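Local coordinates for protein protease Do-like 2, chloroplastic (Arabidopsis thaliana, PDB 4FLN) that performs the primary cleavage of the photodamaged D1 protein of photosystem II as a chloroplast serine protease, at residues 143-148 / 185-190; 172-177 / 315-320; 374-379 / 475-480; 421-426 / 493-498. All coordinates share one frame; numbering follows the deposited sequence.

Contact 1. Residues 143-148 / 185-190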
loop_
_atom_site.group_PDB
_atom_site.type_symbol
_atom_site.label_atom_id
_atom_site.label_comp_id
_atom_site.label_asym_id
_atom_site.label_seq_id
_atom_site.Cartn_x
_atom_site.Cartn_y
_atom_site.Cartn_z
ATOM N N GLY B 143 29.041 11.536 35.402
ATOM C CA GLY B 143 28.425 10.895 36.549
ATOM C C GLY B 143 28.596 9.387 36.559
ATOM O O GLY B 143 29.046 8.794 35.585
ATOM N N HIS B 144 28.252 8.759 37.676
ATOM C CA HIS B 144 28.272 7.305 37.746
ATOM C C HIS B 144 26.981 6.757 37.129
ATOM O O HIS B 144 26.090 7.519 36.760
ATOM C CB HIS B 144 28.446 6.833 39.203
ATOM N N LEU B 145 26.872 5.438 37.035
ATOM C CA LEU B 145 25.725 4.811 36.395
ATOM C C LEU B 145 24.453 4.916 37.253
ATOM O O LEU B 145 24.447 4.531 38.424
ATOM C CB LEU B 145 26.053 3.350 36.076
ATOM C CG LEU B 145 25.050 2.518 35.284
ATOM C CD1 LEU B 145 25.373 2.563 33.804
ATOM C CD2 LEU B 145 25.067 1.092 35.791
ATOM N N PRO B 146 23.363 5.427 36.659
ATOM C CA PRO B 146 22.071 5.688 37.305
ATOM C C PRO B 146 21.349 4.428 37.765
ATOM O O PRO B 146 21.755 3.319 37.421
ATOM C CB PRO B 146 21.257 6.365 36.198
ATOM C CG PRO B 146 21.870 5.888 34.946
ATOM C CD PRO B 146 23.330 5.777 35.228
ATOM N N ARG B 147 20.299 4.613 38.560
ATOM C CA ARG B 147 19.426 3.514 38.936
ATOM C C ARG B 147 18.092 3.691 38.225
ATOM O O ARG B 147 17.729 4.798 37.832
ATOM C CB ARG B 147 19.249 3.439 40.455
ATOM C CG ARG B 147 20.567 3.209 41.186
ATOM C CD ARG B 147 20.413 2.779 42.645
ATOM N NE ARG B 147 21.631 2.109 43.110
ATOM C CZ ARG B 147 21.818 0.789 43.099
ATOM N NH1 ARG B 147 20.855 -0.020 42.669
ATOM N NH2 ARG B 147 22.965 0.272 43.525
ATOM N N LEU B 148 17.388 2.587 38.010
ATOM C CA LEU B 148 16.072 2.651 37.402
ATOM C C LEU B 148 15.198 3.674 38.113
ATOM O O LEU B 148 15.128 3.706 39.342
ATOM C CB LEU B 148 15.389 1.288 37.446
ATOM C CG LEU B 148 15.966 0.174 36.571
ATOM C CD1 LEU B 148 15.070 -1.051 36.646
ATOM C CD2 LEU B 148 16.136 0.627 35.120
ATOM N N ASP B 185 27.625 -5.886 21.389
ATOM C CA ASP B 185 26.622 -5.698 22.435
ATOM C C ASP B 185 27.250 -5.097 23.681
ATOM O O ASP B 185 28.091 -5.716 24.326
ATOM C CB ASP B 185 25.921 -7.013 22.785
ATOM C CG ASP B 185 24.618 -7.204 22.020
ATOM O OD1 ASP B 185 24.616 -6.998 20.787
ATOM O OD2 ASP B 185 23.590 -7.555 22.649
ATOM N N LEU B 186 26.826 -3.886 24.012
ATOM C CA LEU B 186 27.365 -3.165 25.147
ATOM C C LEU B 186 26.248 -2.697 26.078
ATOM O O LEU B 186 25.085 -2.641 25.696
ATOM C CB LEU B 186 28.169 -1.966 24.666
ATOM C CG LEU B 186 29.228 -2.244 23.601
ATOM C CD1 LEU B 186 29.832 -0.944 23.114
ATOM C CD2 LEU B 186 30.307 -3.167 24.139
ATOM N N LEU B 187 26.605 -2.360 27.310
ATOM C CA LEU B 187 25.609 -1.909 28.258
ATOM C C LEU B 187 24.958 -0.665 27.656
ATOM O O LEU B 187 25.580 0.034 26.852
ATOM C CB LEU B 187 26.275 -1.600 29.597
ATOM C CG LEU B 187 25.456 -1.153 30.812
ATOM C CD1 LEU B 187 24.598 -2.289 31.350
ATOM C CD2 LEU B 187 26.387 -0.649 31.898
ATOM N N GLY B 188 23.697 -0.418 28.004
ATOM C CA GLY B 188 22.987 0.757 27.539
ATOM C C GLY B 188 21.891 1.155 28.505
ATOM O O GLY B 188 21.382 0.316 29.241
ATOM N N ILE B 189 21.526 2.435 28.496
ATOM C CA ILE B 189 20.463 2.946 29.349
ATOM C C ILE B 189 19.274 3.322 28.487
ATOM O O ILE B 189 19.427 4.048 27.512
ATOM C CB ILE B 189 20.906 4.211 30.119
ATOM C CG1 ILE B 189 22.169 3.936 30.935
ATOM C CG2 ILE B 189 19.789 4.724 31.022
ATOM C CD1 ILE B 189 22.833 5.197 31.450
ATOM N N GLN B 190 18.096 2.814 28.840
ATOM C CA GLN B 190 16.849 3.206 28.188
ATOM C C GLN B 190 16.185 4.317 28.987
ATOM O O GLN B 190 16.128 4.258 30.213
ATOM C CB GLN B 190 15.895 2.031 28.148
ATOM C CG GLN B 190 15.767 1.314 26.834
ATOM C CD GLN B 190 14.661 0.267 26.880
ATOM O OE1 GLN B 190 13.575 0.523 27.413
ATOM N NE2 GLN B 190 14.930 -0.912 26.326
#

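Contact 2. Residues 172-177 / 315-320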
loop_
_atom_site.group_PDB
_atom_site.type_symbol
_atom_site.label_atom_id
_atom_site.label_comp_id
_atom_site.label_asym_id
_atom_site.label_seq_id
_atom_site.Cartn_x
_atom_site.Cartn_y
_atom_site.Cartn_z
ATOM N N SER B 172 14.427 4.108 32.306
ATOM C CA SER B 172 13.470 3.008 32.295
ATOM C C SER B 172 14.125 1.640 32.377
ATOM O O SER B 172 13.604 0.739 33.033
ATOM C CB SER B 172 12.504 3.090 31.100
ATOM O OG SER B 172 13.138 3.573 29.935
ATOM N N ARG B 173 15.250 1.486 31.679
ATOM C CA ARG B 173 15.884 0.180 31.524
ATOM C C ARG B 173 17.404 0.254 31.467
ATOM O O ARG B 173 17.968 1.092 30.756
ATOM C CB ARG B 173 15.369 -0.486 30.247
ATOM C CG ARG B 173 15.353 -1.997 30.296
ATOM C CD ARG B 173 14.622 -2.575 29.111
ATOM N NE ARG B 173 14.366 -3.994 29.308
ATOM C CZ ARG B 173 14.156 -4.862 28.323
ATOM N NH1 ARG B 173 14.177 -4.460 27.055
ATOM N NH2 ARG B 173 13.932 -6.137 28.608
ATOM N N ILE B 174 18.064 -0.635 32.204
ATOM C CA ILE B 174 19.502 -0.840 32.054
ATOM C C ILE B 174 19.753 -2.245 31.529
ATOM O O ILE B 174 19.607 -3.227 32.251
ATOM C CB ILE B 174 20.247 -0.654 33.382
ATOM C CG1 ILE B 174 20.240 0.812 33.790
ATOM C CG2 ILE B 174 21.680 -1.113 33.252
ATOM C CD1 ILE B 174 20.258 0.997 35.272
ATOM N N GLU B 175 20.155 -2.330 30.269
ATOM C CA GLU B 175 20.228 -3.605 29.572
ATOM C C GLU B 175 21.445 -3.622 28.653
ATOM O O GLU B 175 21.989 -2.578 28.313
ATOM C CB GLU B 175 18.945 -3.795 28.759
ATOM C CG GLU B 175 18.855 -5.074 27.952
ATOM C CD GLU B 175 18.652 -6.300 28.812
ATOM O OE1 GLU B 175 17.546 -6.882 28.757
ATOM O OE2 GLU B 175 19.597 -6.687 29.533
ATOM N N VAL B 176 21.894 -4.806 28.271
ATOM C CA VAL B 176 22.869 -4.915 27.197
ATOM C C VAL B 176 22.139 -4.879 25.850
ATOM O O VAL B 176 21.156 -5.592 25.657
ATOM C CB VAL B 176 23.687 -6.210 27.325
ATOM C CG1 VAL B 176 24.118 -6.711 25.960
ATOM C CG2 VAL B 176 24.885 -5.988 28.211
ATOM N N THR B 177 22.610 -4.040 24.930
ATOM C CA THR B 177 22.016 -3.935 23.593
ATOM C C THR B 177 23.108 -3.824 22.530
ATOM O O THR B 177 24.286 -3.978 22.836
ATOM C CB THR B 177 21.082 -2.713 23.478
ATOM O OG1 THR B 177 21.718 -1.570 24.065
ATOM C CG2 THR B 177 19.756 -2.976 24.191
ATOM N N PRO B 315 26.030 -11.717 38.695
ATOM C CA PRO B 315 25.937 -10.616 39.663
ATOM C C PRO B 315 26.454 -9.284 39.113
ATOM O O PRO B 315 27.516 -9.218 38.496
ATOM C CB PRO B 315 26.807 -11.097 40.838
ATOM C CG PRO B 315 27.512 -12.341 40.352
ATOM C CD PRO B 315 26.628 -12.917 39.298
ATOM N N PHE B 316 25.693 -8.224 39.345
ATOM C CA PHE B 316 25.968 -6.943 38.717
ATOM C C PHE B 316 26.172 -5.875 39.784
ATOM O O PHE B 316 27.293 -5.454 40.063
ATOM C CB PHE B 316 24.786 -6.587 37.808
ATOM C CG PHE B 316 24.912 -5.261 37.116
ATOM C CD1 PHE B 316 26.142 -4.644 36.977
ATOM C CD2 PHE B 316 23.786 -4.627 36.614
ATOM C CE1 PHE B 316 26.246 -3.423 36.344
ATOM C CE2 PHE B 316 23.881 -3.405 35.988
ATOM C CZ PHE B 316 25.110 -2.801 35.850
ATOM N N ARG B 317 25.067 -5.448 40.379
ATOM C CA ARG B 317 25.088 -4.531 41.508
ATOM C C ARG B 317 24.030 -5.038 42.484
ATOM O O ARG B 317 23.235 -5.915 42.138
ATOM C CB ARG B 317 24.857 -3.075 41.075
ATOM C CG ARG B 317 23.447 -2.757 40.586
ATOM C CD ARG B 317 23.454 -2.079 39.212
ATOM N NE ARG B 317 23.862 -0.675 39.251
ATOM C CZ ARG B 317 23.199 0.309 38.651
ATOM N NH1 ARG B 317 22.093 0.050 37.972
ATOM N NH2 ARG B 317 23.638 1.555 38.728
ATOM N N SER B 318 23.991 -4.469 43.679
ATOM C CA SER B 318 23.481 -5.169 44.853
ATOM C C SER B 318 22.198 -5.992 44.650
ATOM O O SER B 318 22.143 -7.154 45.057
ATOM C CB SER B 318 23.282 -4.159 45.981
ATOM O OG SER B 318 23.686 -2.864 45.559
ATOM N N SER B 319 21.172 -5.404 44.043
ATOM C CA SER B 319 19.916 -6.126 43.820
ATOM C C SER B 319 19.786 -6.698 42.402
ATOM O O SER B 319 18.778 -7.326 42.062
ATOM C CB SER B 319 18.723 -5.218 44.133
ATOM O OG SER B 319 17.639 -5.957 44.669
ATOM N N GLU B 320 20.813 -6.488 41.581
ATOM C CA GLU B 320 20.680 -6.678 40.138
ATOM C C GLU B 320 21.554 -7.779 39.538
ATOM O O GLU B 320 22.604 -8.131 40.074
ATOM C CB GLU B 320 20.964 -5.356 39.413
ATOM C CG GLU B 320 20.230 -4.150 39.991
ATOM C CD GLU B 320 20.376 -2.892 39.140
ATOM O OE1 GLU B 320 20.138 -1.786 39.671
ATOM O OE2 GLU B 320 20.725 -3.006 37.944
#

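Contact 3. Residues 374-379 / 475-480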
loop_
_atom_site.group_PDB
_atom_site.type_symbol
_atom_site.label_atom_id
_atom_site.label_comp_id
_atom_site.label_asym_id
_atom_site.label_seq_id
_atom_site.Cartn_x
_atom_site.Cartn_y
_atom_site.Cartn_z
ATOM N N ILE B 374 40.140 -4.893 -11.174
ATOM C CA ILE B 374 39.438 -5.236 -12.406
ATOM C C ILE B 374 40.354 -5.954 -13.391
ATOM O O ILE B 374 41.407 -5.444 -13.762
ATOM C CB ILE B 374 38.867 -3.979 -13.086
ATOM C CG1 ILE B 374 38.110 -3.123 -12.073
ATOM C CG2 ILE B 374 37.940 -4.354 -14.232
ATOM C CD1 ILE B 374 37.452 -1.902 -12.678
ATOM N N VAL B 375 39.958 -7.153 -13.797
ATOM C CA VAL B 375 40.718 -7.919 -14.778
ATOM C C VAL B 375 39.826 -8.286 -15.951
ATOM O O VAL B 375 38.787 -8.915 -15.772
ATOM C CB VAL B 375 41.271 -9.231 -14.189
ATOM C CG1 VAL B 375 42.480 -9.679 -14.986
ATOM C CG2 VAL B 375 41.632 -9.054 -12.730
ATOM N N ALA B 376 40.231 -7.896 -17.151
ATOM C CA ALA B 376 39.461 -8.217 -18.342
ATOM C C ALA B 376 38.011 -7.738 -18.190
ATOM O O ALA B 376 37.069 -8.352 -18.710
ATOM C CB ALA B 376 39.520 -9.716 -18.615
ATOM N N GLY B 377 37.838 -6.632 -17.476
ATOM C CA GLY B 377 36.515 -6.085 -17.261
ATOM C C GLY B 377 35.791 -6.777 -16.121
ATOM O O GLY B 377 34.669 -6.392 -15.780
ATOM N N LEU B 378 36.423 -7.791 -15.524
ATOM C CA LEU B 378 35.810 -8.484 -14.390
ATOM C C LEU B 378 36.105 -7.709 -13.111
ATOM O O LEU B 378 37.257 -7.566 -12.703
ATOM C CB LEU B 378 36.304 -9.932 -14.253
ATOM C CG LEU B 378 36.181 -10.962 -15.388
ATOM C CD1 LEU B 378 35.978 -12.347 -14.802
ATOM C CD2 LEU B 378 35.079 -10.631 -16.379
ATOM N N VAL B 379 35.052 -7.219 -12.474
ATOM C CA VAL B 379 35.213 -6.321 -11.345
ATOM C C VAL B 379 35.051 -7.061 -10.023
ATOM O O VAL B 379 33.989 -7.631 -9.742
ATOM C CB VAL B 379 34.218 -5.150 -11.435
ATOM C CG1 VAL B 379 34.157 -4.394 -10.134
ATOM C CG2 VAL B 379 34.608 -4.226 -12.573
ATOM N N ALA B 475 35.314 -19.229 -15.270
ATOM C CA ALA B 475 35.584 -18.246 -16.308
ATOM C C ALA B 475 37.036 -18.342 -16.722
ATOM O O ALA B 475 37.933 -18.181 -15.896
ATOM C CB ALA B 475 35.286 -16.853 -15.812
ATOM N N VAL B 476 37.274 -18.607 -17.998
ATOM C CA VAL B 476 38.635 -18.623 -18.491
ATOM C C VAL B 476 38.850 -17.424 -19.382
ATOM O O VAL B 476 37.996 -17.094 -20.204
ATOM C CB VAL B 476 38.971 -19.919 -19.258
ATOM C CG1 VAL B 476 40.170 -19.699 -20.159
ATOM C CG2 VAL B 476 39.240 -21.054 -18.285
ATOM N N LEU B 477 39.992 -16.769 -19.201
ATOM C CA LEU B 477 40.352 -15.622 -20.015
ATOM C C LEU B 477 41.795 -15.726 -20.448
ATOM O O LEU B 477 42.607 -16.342 -19.759
ATOM C CB LEU B 477 40.137 -14.331 -19.240
ATOM C CG LEU B 477 38.659 -14.077 -18.973
ATOM C CD1 LEU B 477 38.382 -14.081 -17.483
ATOM C CD2 LEU B 477 38.245 -12.772 -19.607
ATOM N N GLU B 478 42.110 -15.127 -21.592
ATOM C CA GLU B 478 43.479 -15.132 -22.102
ATOM C C GLU B 478 44.285 -13.929 -21.588
ATOM O O GLU B 478 43.891 -12.775 -21.787
ATOM C CB GLU B 478 43.472 -15.157 -23.628
ATOM C CG GLU B 478 44.618 -15.937 -24.219
ATOM C CD GLU B 478 44.904 -15.558 -25.657
ATOM O OE1 GLU B 478 46.100 -15.407 -25.997
ATOM O OE2 GLU B 478 43.939 -15.413 -26.441
ATOM N N ARG B 479 45.416 -14.201 -20.937
ATOM C CA ARG B 479 46.211 -13.144 -20.303
ATOM C C ARG B 479 46.536 -11.963 -21.213
ATOM O O ARG B 479 46.232 -10.818 -20.877
ATOM C CB ARG B 479 47.511 -13.702 -19.716
ATOM C CG ARG B 479 47.427 -14.014 -18.233
ATOM C CD ARG B 479 48.795 -14.228 -17.606
ATOM N NE ARG B 479 49.676 -13.098 -17.857
ATOM C CZ ARG B 479 50.722 -13.142 -18.670
ATOM N NH1 ARG B 479 51.028 -14.264 -19.301
ATOM N NH2 ARG B 479 51.474 -12.068 -18.842
ATOM N N GLU B 480 47.150 -12.240 -22.359
ATOM C CA GLU B 480 47.684 -11.171 -23.197
ATOM C C GLU B 480 46.580 -10.266 -23.739
ATOM O O GLU B 480 46.730 -9.042 -23.770
ATOM C CB GLU B 480 48.547 -11.742 -24.332
#

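Contact 4. Residues 421-426 / 493-498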
loop_
_atom_site.group_PDB
_atom_site.type_symbol
_atom_site.label_atom_id
_atom_site.label_comp_id
_atom_site.label_asym_id
_atom_site.label_seq_id
_atom_site.Cartn_x
_atom_site.Cartn_y
_atom_site.Cartn_z
ATOM N N GLN B 421 30.121 -7.091 -11.019
ATOM C CA GLN B 421 29.652 -7.022 -12.402
ATOM C C GLN B 421 30.788 -7.340 -13.380
ATOM O O GLN B 421 31.962 -7.343 -13.007
ATOM C CB GLN B 421 29.067 -5.634 -12.700
ATOM C CG GLN B 421 30.115 -4.530 -12.814
ATOM C CD GLN B 421 29.551 -3.141 -12.585
ATOM O OE1 GLN B 421 29.620 -2.620 -11.473
ATOM N NE2 GLN B 421 29.000 -2.528 -13.635
ATOM N N VAL B 422 30.437 -7.622 -14.631
ATOM C CA VAL B 422 31.437 -7.725 -15.690
ATOM C C VAL B 422 31.209 -6.592 -16.672
ATOM O O VAL B 422 30.117 -6.449 -17.200
ATOM C CB VAL B 422 31.332 -9.051 -16.469
ATOM C CG1 VAL B 422 32.233 -9.009 -17.684
ATOM C CG2 VAL B 422 31.692 -10.228 -15.582
ATOM N N LEU B 423 32.228 -5.787 -16.937
ATOM C CA LEU B 423 32.042 -4.714 -17.901
ATOM C C LEU B 423 32.253 -5.317 -19.282
ATOM O O LEU B 423 33.372 -5.721 -19.633
ATOM C CB LEU B 423 33.048 -3.595 -17.655
ATOM C CG LEU B 423 33.314 -3.254 -16.195
ATOM C CD1 LEU B 423 34.409 -2.227 -16.105
ATOM C CD2 LEU B 423 32.053 -2.730 -15.577
ATOM N N ALA B 424 31.181 -5.343 -20.070
ATOM C CA ALA B 424 31.149 -6.123 -21.299
ATOM C C ALA B 424 32.295 -5.782 -22.265
ATOM O O ALA B 424 32.684 -4.621 -22.403
ATOM C CB ALA B 424 29.806 -5.973 -21.972
ATOM N N ASN B 425 32.826 -6.807 -22.933
ATOM C CA ASN B 425 33.931 -6.647 -23.874
ATOM C C ASN B 425 34.288 -7.963 -24.568
ATOM O O ASN B 425 33.937 -9.042 -24.096
ATOM C CB ASN B 425 35.165 -6.082 -23.169
ATOM C CG ASN B 425 36.240 -5.630 -24.142
ATOM O OD1 ASN B 425 37.190 -6.364 -24.435
ATOM N ND2 ASN B 425 36.093 -4.412 -24.652
ATOM N N GLU B 426 35.003 -7.868 -25.682
ATOM C CA GLU B 426 35.266 -9.037 -26.511
ATOM C C GLU B 426 36.068 -10.153 -25.825
ATOM O O GLU B 426 36.034 -11.302 -26.263
ATOM C CB GLU B 426 35.925 -8.623 -27.825
ATOM N N TYR B 493 33.874 2.682 -20.003
ATOM C CA TYR B 493 32.814 2.483 -19.009
ATOM C C TYR B 493 32.284 3.619 -18.109
ATOM O O TYR B 493 31.072 3.732 -17.930
ATOM C CB TYR B 493 32.982 1.148 -18.277
ATOM C CG TYR B 493 32.403 0.048 -19.128
ATOM C CD1 TYR B 493 33.154 -0.544 -20.138
ATOM C CD2 TYR B 493 31.077 -0.338 -18.985
ATOM C CE1 TYR B 493 32.614 -1.523 -20.947
ATOM C CE2 TYR B 493 30.529 -1.320 -19.791
ATOM C CZ TYR B 493 31.306 -1.905 -20.770
ATOM O OH TYR B 493 30.773 -2.882 -21.570
ATOM N N GLY B 494 33.152 4.435 -17.521
ATOM C CA GLY B 494 34.582 4.306 -17.652
ATOM C C GLY B 494 35.172 4.722 -16.321
ATOM O O GLY B 494 34.566 5.468 -15.541
ATOM N N ILE B 495 36.374 4.236 -16.061
ATOM C CA ILE B 495 36.866 4.191 -14.703
ATOM C C ILE B 495 38.310 4.658 -14.681
ATOM O O ILE B 495 39.092 4.346 -15.583
ATOM C CB ILE B 495 36.738 2.752 -14.139
ATOM C CG1 ILE B 495 35.370 2.157 -14.496
ATOM C CG2 ILE B 495 36.940 2.727 -12.638
ATOM C CD1 ILE B 495 35.179 0.715 -14.059
ATOM N N PRO B 496 38.665 5.424 -13.646
ATOM C CA PRO B 496 39.992 6.026 -13.513
ATOM C C PRO B 496 41.109 4.996 -13.466
ATOM O O PRO B 496 42.109 5.149 -14.168
ATOM C CB PRO B 496 39.903 6.738 -12.164
ATOM C CG PRO B 496 38.446 7.022 -11.985
ATOM C CD PRO B 496 37.749 5.852 -12.574
ATOM N N SER B 497 40.927 3.956 -12.657
ATOM C CA SER B 497 42.006 3.023 -12.343
ATOM C C SER B 497 41.548 1.573 -12.270
ATOM O O SER B 497 40.405 1.290 -11.921
ATOM C CB SER B 497 42.669 3.412 -11.020
ATOM O OG SER B 497 43.271 2.287 -10.405
ATOM N N GLU B 498 42.460 0.659 -12.588
ATOM C CA GLU B 498 42.171 -0.769 -12.553
ATOM C C GLU B 498 42.015 -1.244 -11.118
ATOM O O GLU B 498 41.357 -2.253 -10.852
ATOM C CB GLU B 498 43.302 -1.553 -13.214
ATOM C CG GLU B 498 44.619 -1.460 -12.479
ATOM C CD GLU B 498 45.267 -2.811 -12.282
ATOM O OE1 GLU B 498 46.143 -2.926 -11.400
ATOM O OE2 GLU B 498 44.901 -3.760 -13.009
#

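Contact 1. Residues 143-148 / 185-190
Pro146 and Ile189 mark the nearest passage of the two backbones, their CA atoms 8.6 Å apart, where the irregular residues 143-148 run past the strand residues 185-190 and only side chains bridge the distance. CD1 of Ile189 reaches the CG corner of the Pro146 ring, at 3.7 Å, and also rests near the adjoining ring atom CD. In Ile189 the long branch reaches out because CG1 stands anti to the carbonyl carbon (chi1 -56°). Leu187 and Ile189 both point across the gap from the same strand, separated by Gly188. The double barrel of chymotrypsin-like proteases explains the setting, since 143-148 belongs to the connection leading from the first barrel into the second, and it lies here against strand 185-191 of that second barrel. Leu145 meets Leu187 end-on, CD1 to Leu187 CD2 at 3.9 Å, and the same CD1 makes a looser contact of 4.4 Å with Ile189 CD1. Pro232 packs beside Leu145 and Ile189, while Pro146 also packs on Val171 of strand 165-178, the neighbour of strand 185-191 in the barrel.

Contact 2. Residues 172-177 / 315-320
Ile174 is the residue of strand 172-177 that meets residues 315-320, the loop that holds a type I turn from Arg317 to Glu320, and it does so with both branches of its side chain. From CB, the short branch CG2 goes to the rim of the Phe316 ring, 4.2 Å from CE2 and near the ring plane, so the methyl touches an edge and not a face. The longer branch runs through CG1, anti to the carbonyl carbon (chi1 -70°), and ends in CD1, which lies 3.4 Å from Arg317 NH1 at the rim of the guanidinium, again near its plane. The isoleucine crosses both partners at about a right angle.

These two partners are themselves packed together, with Arg317 CD lying over one face of the Phe316 ring, toward its rim. The arginine bends at chi2 and chi3 and turns its NH1 to Glu320, forming a salt bridge of 3.2 Å to OE1. A weak hydrogen bond from NH1 to Glu320 OE2 is nearly straight, at 172°, with the oxygen in the guanidinium plane. The turn brings the two charges side by side, and Arg317 NH2 donates to Pro146 O of the protease domain. The contact joins strand 165-178 of the second protease barrel to the first PDZ domain. Its chemistry is mixed: the contact of the CG2 methyl with a ring edge is set beside a charge already engaged by Glu320 and a backbone carbonyl. NH1 and NH2 both have polar partners, which probably makes it less costly for the guanidinium edge to lie against CD1 of Ile174.

Contact 3. Residues 374-379 / 475-480
A tight turn carries Ala376 over the end of strand 474-478, its CA 7.6 Å from that of Leu477. The turn, Val375 to Leu378, is of type I', with Ala376 and Gly377 at positive phi. It closes with a pair of backbone hydrogen bonds, Val375 N to Leu378 O at 2.9 Å and Leu378 N back to Val375 O. Gly377 has phi 82° and psi -2°, where a side chain would run into the carbonyl oxygen of Ala376; glycine is the usual residue at this place of a type I' turn.

Leu477 carries the contact with a forked end. Its CG stands beside the backbone N, anti to the carbonyl carbon (chi1 -67°), and the two methyls then part: CD2 meets the CB of Ala376 at 3.5 Å, while CD1 meets Leu378 CD1 at 4.0 Å. Leu378 and Leu477 cross obliquely. The fork lets Leu477 span both Ala376 in the turn and Leu378, the first residue of the returning strand. Tyr431 and Ser482 also touch Leu477, and Ser482 touches Ala376 as well, which buries the group further.

Just beyond Leu477 the chain changes character, for Glu478 is the N-cap of helix 479-493. The hairpin thus packs over the junction where the last strand of an antiparallel sheet passes into a helix, within the antiparallel sheet and flanking helices of the second PDZ domain.

Contact 4. Residues 421-426 / 493-498
Tyr493 presents one ring face to Leu423 and its OH end to Ala424: CB of Leu423 stands 3.7 Å from the ring centroid and only 3° off the ring normal, a CH-pi contact over the centre, while Ala424 O lies at the edge near the ring plane. In the second PDZ domain this joins residues 493-498 to the chain leaving strand 417-422. The phenol OH donates to Ala424 O over 2.7 Å, approaching the carbonyl from the side at a C=O...donor angle of 110° and somewhat tilted from its plane. Ala424 CB lies beside Tyr493 OH. With a phenylalanine in place of Tyr493 the ring could still lie over Leu423, but the buried Ala424 O would probably lose this hydrogen-bond donor and the ring would be left without its tether at that end. Gln71 of a neighbouring subunit packs on Tyr493 too, so the ring also borders the hexamer interface. Beyond the ring, Leu423 turns its CG beside its own backbone N (chi1 -40°), which carries CD1 on to Ile495. There the two side chains meet tip to tip, Leu423 CD1 lying 3.7 Å from Ile495 CD1.

In the fold
From the N terminus, the chain first passes through 143-148, the lead-in to the second protease barrel, and contact 1 closes when strand 185-191 returns to it. Inside that loop lies 172-177, whose partner 315-320 comes much later in the first PDZ domain; contact 2 therefore crosses contact 1 and ties protease to PDZ domain. Their centres are about 8 Å apart, and their segments 172-177 and 185-190 lie on neighbouring strands of one barrel. Well beyond, 374-379 and 421-426 open in turn and are closed by 475-480 and 493-498, so contacts 3 and 4 also cross, with centres about 10 Å apart, knitting strands and the final helix of the second PDZ domain. The two pairs have centres more than 50 Å apart.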